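Local coordinates for HRDC domain-containing protein (Bifidobacterium adolescentis ATCC 15703, PDB 3CYM) that is of unknown function but probably acts on nucleic acids as a 3'-5' exonuclease, as in relatives of ribonuclease D, at residues Q103-F108 with E206-R211; A235-L240 with S262-V267; A153-Y158 with F300-P305. One frame throughout, in Å; residues are numbered along the deposited sequence. Where two conformers were deposited one is given.

Interaction 1. Residues Q103-F108 with E206-R211; sequences QDLPGF and EGLGPR
The first torsion of L105 (chi1 -73°) puts CG anti to its carbonyl carbon, and the branch beyond it meets L208; R211, poorly ordered, appears to set CG between its backbone N and carbonyl carbon and to bend twice, bringing its chain beside P106. The contact packs helix 101-111 of the RNase H-like exonuclease fold against the end of helix 193-207, where the chain leaves through an inverse gamma turn centred on L208. The two leucines cross at about a right angle, with CD2 of L105 3.9 Å from CD1 of L208. Glycine suits position 207 because a CB there would run into L105 CD1. P106 N, at a kink in its helix, carries no hydrogen, so its 3.3 Å approach to G207 O is packing, not a hydrogen bond. R211 has its polar end in a salt bridge to E110, and its CD lies 3.7 Å from P106 CB. The P106 side chain is about 10 Å from a bound sodium ion, near the metal site of D44, E46 and D172, and D104 on the same helix is salt-bridged to R47. P106 CA also makes a CA-H...O contact, 3.3 Å from G209 O.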
loop_
_atom_site.group_PDB
_atom_site.type_symbol
_atom_site.label_atom_id
_atom_site.label_comp_id
_atom_site.label_asym_id
_atom_site.label_seq_id
_atom_site.Cartn_x
_atom_site.Cartn_y
_atom_site.Cartn_z
ATOM N N GLN A 103 3.493 -3.168 -1.531
ATOM C CA GLN A 103 2.544 -2.545 -2.451
ATOM C C GLN A 103 2.174 -3.410 -3.662
ATOM O O GLN A 103 1.002 -3.493 -4.017
ATOM C CB GLN A 103 3.064 -1.181 -2.913
ATOM C CG GLN A 103 2.286 0.030 -2.378
ATOM C CD GLN A 103 2.035 -0.004 -0.872
ATOM O OE1 GLN A 103 0.885 -0.018 -0.430
ATOM N NE2 GLN A 103 3.106 -0.012 -0.080
ATOM N N ASP A 104 3.166 -4.043 -4.294
ATOM C CA ASP A 104 2.927 -4.775 -5.545
ATOM C C ASP A 104 2.811 -6.292 -5.432
ATOM O O ASP A 104 2.308 -6.938 -6.352
ATOM C CB ASP A 104 3.988 -4.445 -6.596
ATOM C CG ASP A 104 4.088 -2.968 -6.883
ATOM O OD1 ASP A 104 3.061 -2.256 -6.841
ATOM O OD2 ASP A 104 5.218 -2.507 -7.146
ATOM N N LEU A 105 3.283 -6.862 -4.332
ATOM C CA LEU A 105 3.198 -8.313 -4.155
ATOM C C LEU A 105 1.773 -8.890 -4.080
ATOM O O LEU A 105 1.545 -9.980 -4.613
ATOM C CB LEU A 105 4.069 -8.799 -2.985
ATOM C CG LEU A 105 5.599 -8.820 -3.157
ATOM C CD1 LEU A 105 6.268 -8.993 -1.809
ATOM C CD2 LEU A 105 6.096 -9.882 -4.127
ATOM N N PRO A 106 0.811 -8.187 -3.426
ATOM C CA PRO A 106 -0.544 -8.758 -3.455
ATOM C C PRO A 106 -1.155 -8.866 -4.852
ATOM O O PRO A 106 -1.800 -9.873 -5.166
ATOM C CB PRO A 106 -1.353 -7.784 -2.591
ATOM C CG PRO A 106 -0.353 -7.123 -1.723
ATOM C CD PRO A 106 0.845 -6.964 -2.601
ATOM N N GLY A 107 -0.918 -7.848 -5.682
ATOM C CA GLY A 107 -1.411 -7.814 -7.057
ATOM C C GLY A 107 -0.745 -8.832 -7.958
ATOM O O GLY A 107 -1.413 -9.442 -8.786
ATOM N N PHE A 108 0.568 -9.008 -7.797
ATOM C CA PHE A 108 1.329 -10.044 -8.508
ATOM C C PHE A 108 0.839 -11.442 -8.148
ATOM O O PHE A 108 0.651 -12.277 -9.028
ATOM C CB PHE A 108 2.831 -9.956 -8.204
ATOM C CG PHE A 108 3.524 -8.756 -8.803
ATOM C CD1 PHE A 108 4.678 -8.262 -8.225
ATOM C CD2 PHE A 108 3.029 -8.119 -9.937
ATOM C CE1 PHE A 108 5.327 -7.162 -8.764
ATOM C CE2 PHE A 108 3.677 -7.024 -10.484
ATOM C CZ PHE A 108 4.826 -6.545 -9.893
ATOM N N GLU A 206 4.780 -11.974 3.898
ATOM C CA GLU A 206 3.631 -11.108 4.217
ATOM C C GLU A 206 2.892 -10.577 2.995
ATOM O O GLU A 206 1.659 -10.568 2.965
ATOM C CB GLU A 206 4.057 -9.911 5.080
ATOM C CG GLU A 206 4.436 -10.258 6.497
ATOM C CD GLU A 206 3.329 -10.962 7.255
ATOM O OE1 GLU A 206 3.553 -12.110 7.691
ATOM O OE2 GLU A 206 2.243 -10.369 7.417
ATOM N N GLY A 207 3.655 -10.134 2.002
ATOM C CA GLY A 207 3.110 -9.471 0.826
ATOM C C GLY A 207 2.468 -10.385 -0.198
ATOM O O GLY A 207 1.439 -10.032 -0.773
ATOM N N LEU A 208 3.070 -11.551 -0.439
ATOM C CA LEU A 208 2.545 -12.488 -1.437
ATOM C C LEU A 208 1.297 -13.211 -0.917
ATOM O O LEU A 208 1.367 -14.292 -0.326
ATOM C CB LEU A 208 3.631 -13.465 -1.903
ATOM C CG LEU A 208 3.568 -13.997 -3.333
ATOM C CD1 LEU A 208 3.629 -12.861 -4.330
ATOM C CD2 LEU A 208 4.706 -14.982 -3.567
ATOM N N GLY A 209 0.157 -12.573 -1.149
ATOM C CA GLY A 209 -1.128 -12.985 -0.595
ATOM C C GLY A 209 -2.026 -11.759 -0.577
ATOM O O GLY A 209 -1.561 -10.669 -0.903
ATOM N N PRO A 210 -3.308 -11.922 -0.192
ATOM C CA PRO A 210 -4.279 -10.818 -0.188
ATOM C C PRO A 210 -3.904 -9.716 0.805
ATOM O O PRO A 210 -3.419 -10.018 1.901
ATOM C CB PRO A 210 -5.586 -11.499 0.239
ATOM C CG PRO A 210 -5.364 -12.969 -0.001
ATOM C CD PRO A 210 -3.915 -13.182 0.274
ATOM N N ARG A 211 -4.118 -8.460 0.415
ATOM C CA ARG A 211 -3.689 -7.306 1.221
ATOM C C ARG A 211 -4.482 -7.110 2.515
ATOM O O ARG A 211 -5.603 -7.603 2.655
ATOM C CB ARG A 211 -3.659 -5.995 0.409
ATOM C CG ARG A 211 -4.845 -5.750 -0.505
ATOM C CD ARG A 211 -4.410 -5.773 -1.955
ATOM N NE ARG A 211 -5.345 -6.502 -2.808
ATOM C CZ ARG A 211 -5.188 -6.688 -4.118
ATOM N NH1 ARG A 211 -6.099 -7.367 -4.801
ATOM N NH2 ARG A 211 -4.127 -6.197 -4.751
#

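Interaction 2. Residues A235-L240 with S262-V267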
loop_
_atom_site.group_PDB
_atom_site.type_symbol
_atom_site.label_atom_id
_atom_site.label_comp_id
_atom_site.label_asym_id
_atom_site.label_seq_id
_atom_site.Cartn_x
_atom_site.Cartn_y
_atom_site.Cartn_z
ATOM N N ALA A 235 -25.567 3.082 12.380
ATOM C CA ALA A 235 -26.292 2.109 11.554
ATOM C C ALA A 235 -26.531 2.624 10.130
ATOM O O ALA A 235 -26.503 1.849 9.179
ATOM C CB ALA A 235 -27.604 1.743 12.198
ATOM N N ILE A 236 -26.756 3.930 9.999
ATOM C CA ILE A 236 -26.917 4.581 8.699
ATOM C C ILE A 236 -25.583 4.623 7.935
ATOM O O ILE A 236 -25.525 4.254 6.756
ATOM C CB ILE A 236 -27.577 5.998 8.850
ATOM C CG1 ILE A 236 -29.035 5.840 9.282
ATOM C CG2 ILE A 236 -27.511 6.789 7.552
ATOM C CD1 ILE A 236 -29.672 7.056 9.874
ATOM N N VAL A 237 -24.523 5.054 8.616
ATOM C CA VAL A 237 -23.165 5.030 8.065
ATOM C C VAL A 237 -22.770 3.617 7.605
ATOM O O VAL A 237 -22.298 3.441 6.486
ATOM C CB VAL A 237 -22.129 5.577 9.074
ATOM C CG1 VAL A 237 -20.712 5.360 8.565
ATOM C CG2 VAL A 237 -22.373 7.061 9.332
ATOM N N ARG A 238 -22.995 2.619 8.456
ATOM C CA ARG A 238 -22.749 1.224 8.104
ATOM C C ARG A 238 -23.477 0.801 6.836
ATOM O O ARG A 238 -22.867 0.222 5.939
ATOM C CB ARG A 238 -23.152 0.289 9.248
ATOM C CG ARG A 238 -22.722 -1.149 9.027
ATOM C CD ARG A 238 -23.014 -2.027 10.228
ATOM N NE ARG A 238 -24.418 -1.973 10.640
ATOM C CZ ARG A 238 -24.951 -2.740 11.590
ATOM N NH1 ARG A 238 -26.235 -2.615 11.902
ATOM N NH2 ARG A 238 -24.205 -3.637 12.227
ATOM N N ALA A 239 -24.775 1.103 6.770
ATOM C CA ALA A 239 -25.632 0.681 5.659
ATOM C C ALA A 239 -25.250 1.371 4.346
ATOM O O ALA A 239 -25.199 0.726 3.296
ATOM C CB ALA A 239 -27.094 0.936 5.999
ATOM N N LEU A 240 -24.971 2.674 4.422
ATOM C CA LEU A 240 -24.519 3.466 3.273
ATOM C C LEU A 240 -23.144 3.063 2.748
ATOM O O LEU A 240 -22.972 2.918 1.535
ATOM C CB LEU A 240 -24.525 4.959 3.605
ATOM C CG LEU A 240 -25.879 5.678 3.616
ATOM C CD1 LEU A 240 -25.656 7.065 4.133
ATOM C CD2 LEU A 240 -26.517 5.735 2.233
ATOM N N SER A 262 -18.951 13.125 3.325
ATOM C CA SER A 262 -19.754 14.251 3.819
ATOM C C SER A 262 -21.241 13.977 3.720
ATOM O O SER A 262 -21.961 14.246 4.673
ATOM C CB SER A 262 -19.454 15.541 3.049
ATOM O OG SER A 262 -18.069 15.814 3.013
ATOM N N SER A 263 -21.687 13.456 2.569
ATOM C CA SER A 263 -23.098 13.092 2.347
ATOM C C SER A 263 -23.568 12.033 3.320
ATOM O O SER A 263 -24.625 12.193 3.915
ATOM C CB SER A 263 -23.354 12.584 0.925
ATOM O OG SER A 263 -23.197 13.624 -0.023
ATOM N N ILE A 264 -22.774 10.966 3.458
ATOM C CA ILE A 264 -23.011 9.879 4.419
ATOM C C ILE A 264 -23.200 10.398 5.854
ATOM O O ILE A 264 -24.219 10.110 6.487
ATOM C CB ILE A 264 -21.877 8.804 4.374
ATOM C CG1 ILE A 264 -21.906 8.042 3.047
ATOM C CG2 ILE A 264 -21.995 7.812 5.533
ATOM C CD1 ILE A 264 -20.709 7.153 2.814
ATOM N N ILE A 265 -22.233 11.177 6.343
ATOM C CA ILE A 265 -22.305 11.786 7.681
ATOM C C ILE A 265 -23.506 12.735 7.798
ATOM O O ILE A 265 -24.235 12.702 8.788
ATOM C CB ILE A 265 -20.963 12.496 8.058
ATOM C CG1 ILE A 265 -19.793 11.493 8.087
ATOM C CG2 ILE A 265 -21.062 13.250 9.386
ATOM C CD1 ILE A 265 -19.934 10.364 9.090
ATOM N N GLU A 266 -23.730 13.540 6.766
ATOM C CA GLU A 266 -24.851 14.477 6.722
ATOM C C GLU A 266 -26.208 13.799 6.914
ATOM O O GLU A 266 -27.014 14.238 7.741
ATOM C CB GLU A 266 -24.852 15.221 5.392
ATOM C CG GLU A 266 -24.952 16.712 5.528
ATOM C CD GLU A 266 -25.204 17.404 4.201
ATOM O OE1 GLU A 266 -26.196 18.156 4.115
ATOM O OE2 GLU A 266 -24.414 17.197 3.247
ATOM N N VAL A 267 -26.448 12.720 6.167
ATOM C CA VAL A 267 -27.736 12.021 6.235
ATOM C C VAL A 267 -27.863 11.157 7.494
ATOM O O VAL A 267 -28.971 10.867 7.943
ATOM C CB VAL A 267 -28.057 11.204 4.944
ATOM C CG1 VAL A 267 -28.175 12.112 3.752
ATOM C CG2 VAL A 267 -27.008 10.199 4.678
#
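V237 and I264, whose CA atoms are the nearest pair between the segments (6.1 Å), set their side chains at about a right angle to each other within the HRDC domain. Their helices, 231-250 and 261-270, run roughly antiparallel, and the axes of the short segments are 9.1 Å apart with 144° between their directions. The contact between the segments is wholly apolar, with no hydrogen bond across it. In V237, chi1 172° puts CG1 anti to the backbone N; the other methyl, CG2, is then anti to the carbonyl carbon and lies 3.9 Å from I264 CG2. The same V237 CG2 also receives the tip of I265, whose CB starts off away from the partner helix but whose CD1 ends 4.1 Å from it.

L240, one turn further along, points toward the other helix. Its CD1 lies 3.9 Å from the backbone CA of I264 and 4.0 Å from I264 CG2. I236 adds a looser touch, CG2 to V267 CG2, and also packs on A322 and L323 of helix 312-323. Compact V237 suits the place where the backbones are near, the longer I265 and L240 reach across with CD1, and none has a polar group to bury. L240 and V267 cross obliquely, and V267 CG2, in the crowded position between backbone N and carbonyl carbon, comes within 3.5 Å of L240 CD1, tighter than usual van der Waals contact.

Interaction 3. Residues A153-Y158 with F300-P305; sequences AADWSY and FERYAP
D155 and R302 reach toward each other tip to tip, and their salt bridge joins the loop before helix 163-174 of the exonuclease domain to the turn between helices 296-301 and 304-307. In one of two conformers of R302, the guanidinium grips one oxygen end-on with two nitrogens: R302 NH1 gives the straighter bond to D155 OD2, 2.8 Å on the anti side, while R302 NH2 reaches the same OD2 at 3.1 Å from above the carboxylate plane. OD2 lies in the plane of the guanidinium, although the two flat groups are turned 69° apart. NH1 has a second partner in the carbonyl O of M299.

Hydrogen bonds from uncharged donors complete the grip on the carboxylate. Y303 donates its hydroxyl to D155 OD2 at 2.6 Å on the syn side. That OH in turn accepts from R52. The other oxygen, OD1, serves its own loop: S157 N at 3.1 Å closes an Asx turn, and S157 OG comes to the same atom from the same face. Chi1 -179° holds CG of D155 anti to the backbone N. Aspartate suits the place because its short carboxylate lets OD1 accept from the backbone N two residues on while OD2 meets R302 and Y303.

In the same conformer the rim of the Y158 ring touches one face of the guanidinium, Y158 CD2 lying 3.4 Å from R302 NE with the planes 37° apart. The side chains cross at about a right angle.

An alanine in place of D155 would probably leave R302 without this counter-charge, the Y303 hydroxyl without its acceptor and the S157 turn without its side-chain bond. With five donors converging on a buried carboxylate, two of them from the guanidinium of R302 in this conformer, its ionised form may be stabilised and its rotation restricted.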
loop_
_atom_site.group_PDB
_atom_site.type_symbol
_atom_site.label_atom_id
_atom_site.label_comp_id
_atom_site.label_asym_id
_atom_site.label_seq_id
_atom_site.Cartn_x
_atom_site.Cartn_y
_atom_site.Cartn_z
ATOM N N ALA A 153 0.070 9.838 -10.244
ATOM C CA ALA A 153 -1.355 9.839 -9.895
ATOM C C ALA A 153 -2.282 9.732 -11.114
ATOM O O ALA A 153 -3.414 10.217 -11.093
ATOM C CB ALA A 153 -1.698 11.070 -9.034
ATOM N N ALA A 154 -1.785 9.081 -12.163
ATOM C CA ALA A 154 -2.521 8.869 -13.405
ATOM C C ALA A 154 -3.628 7.824 -13.257
ATOM O O ALA A 154 -3.577 6.948 -12.386
ATOM C CB ALA A 154 -1.556 8.457 -14.517
ATOM N N ASP A 155 -4.633 7.918 -14.117
ATOM C CA ASP A 155 -5.618 6.858 -14.218
ATOM C C ASP A 155 -5.066 5.801 -15.153
ATOM O O ASP A 155 -5.233 5.901 -16.365
ATOM C CB ASP A 155 -6.966 7.377 -14.731
ATOM C CG ASP A 155 -8.022 6.275 -14.809
ATOM O OD1 ASP A 155 -7.719 5.106 -14.499
ATOM O OD2 ASP A 155 -9.162 6.564 -15.197
ATOM N N TRP A 156 -4.440 4.769 -14.586
ATOM C CA TRP A 156 -3.759 3.746 -15.395
ATOM C C TRP A 156 -4.676 2.842 -16.205
ATOM O O TRP A 156 -4.195 2.041 -17.010
ATOM C CB TRP A 156 -2.777 2.939 -14.547
ATOM C CG TRP A 156 -1.638 3.791 -14.126
ATOM C CD1 TRP A 156 -1.501 4.457 -12.938
ATOM C CD2 TRP A 156 -0.495 4.132 -14.917
ATOM N NE1 TRP A 156 -0.319 5.167 -12.928
ATOM C CE2 TRP A 156 0.315 4.989 -14.134
ATOM C CE3 TRP A 156 -0.062 3.779 -16.205
ATOM C CZ2 TRP A 156 1.536 5.500 -14.597
ATOM C CZ3 TRP A 156 1.158 4.294 -16.667
ATOM C CH2 TRP A 156 1.936 5.143 -15.863
ATOM N N SER A 157 -5.987 3.004 -16.021
ATOM C CA SER A 157 -6.991 2.293 -16.826
ATOM C C SER A 157 -7.253 2.935 -18.188
ATOM O O SER A 157 -8.009 2.388 -18.990
ATOM C CB SER A 157 -8.308 2.175 -16.060
ATOM O OG SER A 157 -8.956 3.427 -15.962
ATOM N N TYR A 158 -6.642 4.095 -18.436
ATOM C CA TYR A 158 -6.791 4.811 -19.704
ATOM C C TYR A 158 -6.167 4.000 -20.847
ATOM O O TYR A 158 -5.002 3.636 -20.781
ATOM C CB TYR A 158 -6.128 6.193 -19.605
ATOM C CG TYR A 158 -6.599 7.212 -20.628
ATOM C CD1 TYR A 158 -6.054 7.247 -21.917
ATOM C CD2 TYR A 158 -7.586 8.151 -20.305
ATOM C CE1 TYR A 158 -6.488 8.181 -22.863
ATOM C CE2 TYR A 158 -8.028 9.093 -21.250
ATOM C CZ TYR A 158 -7.472 9.097 -22.525
ATOM O OH TYR A 158 -7.888 10.020 -23.465
ATOM N N PHE A 300 -11.188 12.706 -14.097
ATOM C CA PHE A 300 -12.258 12.203 -13.236
ATOM C C PHE A 300 -13.605 12.280 -13.929
ATOM O O PHE A 300 -14.422 11.372 -13.785
ATOM C CB PHE A 300 -12.322 12.971 -11.909
ATOM C CG PHE A 300 -11.294 12.535 -10.911
ATOM C CD1 PHE A 300 -11.475 11.375 -10.173
ATOM C CD2 PHE A 300 -10.145 13.280 -10.714
ATOM C CE1 PHE A 300 -10.518 10.964 -9.258
ATOM C CE2 PHE A 300 -9.183 12.878 -9.805
ATOM C CZ PHE A 300 -9.370 11.718 -9.073
ATOM N N GLU A 301 -13.821 13.357 -14.686
ATOM C CA GLU A 301 -15.081 13.604 -15.407
ATOM C C GLU A 301 -15.490 12.503 -16.391
ATOM O O GLU A 301 -16.665 12.407 -16.773
ATOM C CB GLU A 301 -15.054 14.965 -16.118
ATOM C CG GLU A 301 -15.415 16.154 -15.239
ATOM C CD GLU A 301 -16.759 15.989 -14.563
ATOM O OE1 GLU A 301 -16.823 16.204 -13.340
ATOM O OE2 GLU A 301 -17.747 15.643 -15.249
ATOM N N ARG A 302 -14.511 11.687 -16.787
ATOM C CA ARG A 302 -14.731 10.495 -17.611
ATOM C C ARG A 302 -15.648 9.484 -16.935
ATOM O O ARG A 302 -16.291 8.674 -17.603
ATOM C CB ARG A 302 -13.395 9.813 -17.915
ATOM C CG ARG A 302 -12.636 10.414 -19.078
ATOM C CD ARG A 302 -11.136 10.195 -18.966
ATOM N NE ARG A 302 -10.728 8.792 -19.056
ATOM C CZ ARG A 302 -10.298 8.060 -18.027
ATOM N NH1 ARG A 302 -10.237 8.587 -16.802
ATOM N NH2 ARG A 302 -9.931 6.795 -18.218
ATOM N N TYR A 303 -15.688 9.527 -15.606
ATOM C CA TYR A 303 -16.481 8.591 -14.812
ATOM C C TYR A 303 -17.906 9.058 -14.560
ATOM O O TYR A 303 -18.684 8.343 -13.921
ATOM C CB TYR A 303 -15.763 8.272 -13.496
ATOM C CG TYR A 303 -14.527 7.426 -13.718
ATOM C CD1 TYR A 303 -14.598 6.039 -13.652
ATOM C CD2 TYR A 303 -13.298 8.012 -14.037
ATOM C CE1 TYR A 303 -13.481 5.254 -13.878
ATOM C CE2 TYR A 303 -12.170 7.235 -14.257
ATOM C CZ TYR A 303 -12.272 5.856 -14.178
ATOM O OH TYR A 303 -11.168 5.067 -14.389
ATOM N N ALA A 304 -18.241 10.241 -15.081
ATOM C CA ALA A 304 -19.594 10.810 -14.962
ATOM C C ALA A 304 -20.741 9.897 -15.419
ATOM O O ALA A 304 -21.728 9.791 -14.692
ATOM C CB ALA A 304 -19.688 12.183 -15.619
ATOM N N PRO A 305 -20.622 9.226 -16.601
ATOM C CA PRO A 305 -21.694 8.287 -16.980
ATOM C C PRO A 305 -21.923 7.103 -16.037
ATOM O O PRO A 305 -23.037 6.585 -15.980
ATOM C CB PRO A 305 -21.243 7.783 -18.356
ATOM C CG PRO A 305 -20.377 8.873 -18.880
ATOM C CD PRO A 305 -19.610 9.308 -17.675
#

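Overall arrangement
From the N terminus, residues 103-108 come first, then 153-158, and both meet partners far along the chain. Interaction 1 closes when 206-211 returns to helix 101-111 at the end of helix 193-207. Interaction 2 follows in series, closing a short loop between helices 231-250 and 261-270 within the HRDC domain. Interaction 3 closes last, when 300-305 comes back to 153-158, so interaction 2 is nested inside its loop while interactions 1 and 3 cross. Interaction 1 ties the chain leaving helix 193-207 to the exonuclease fold, and interaction 3 ties the turn between helices 296-301 and 304-307 to the loop before helix 163-174. The centres of interactions 1 and 3 lie 24 Å apart.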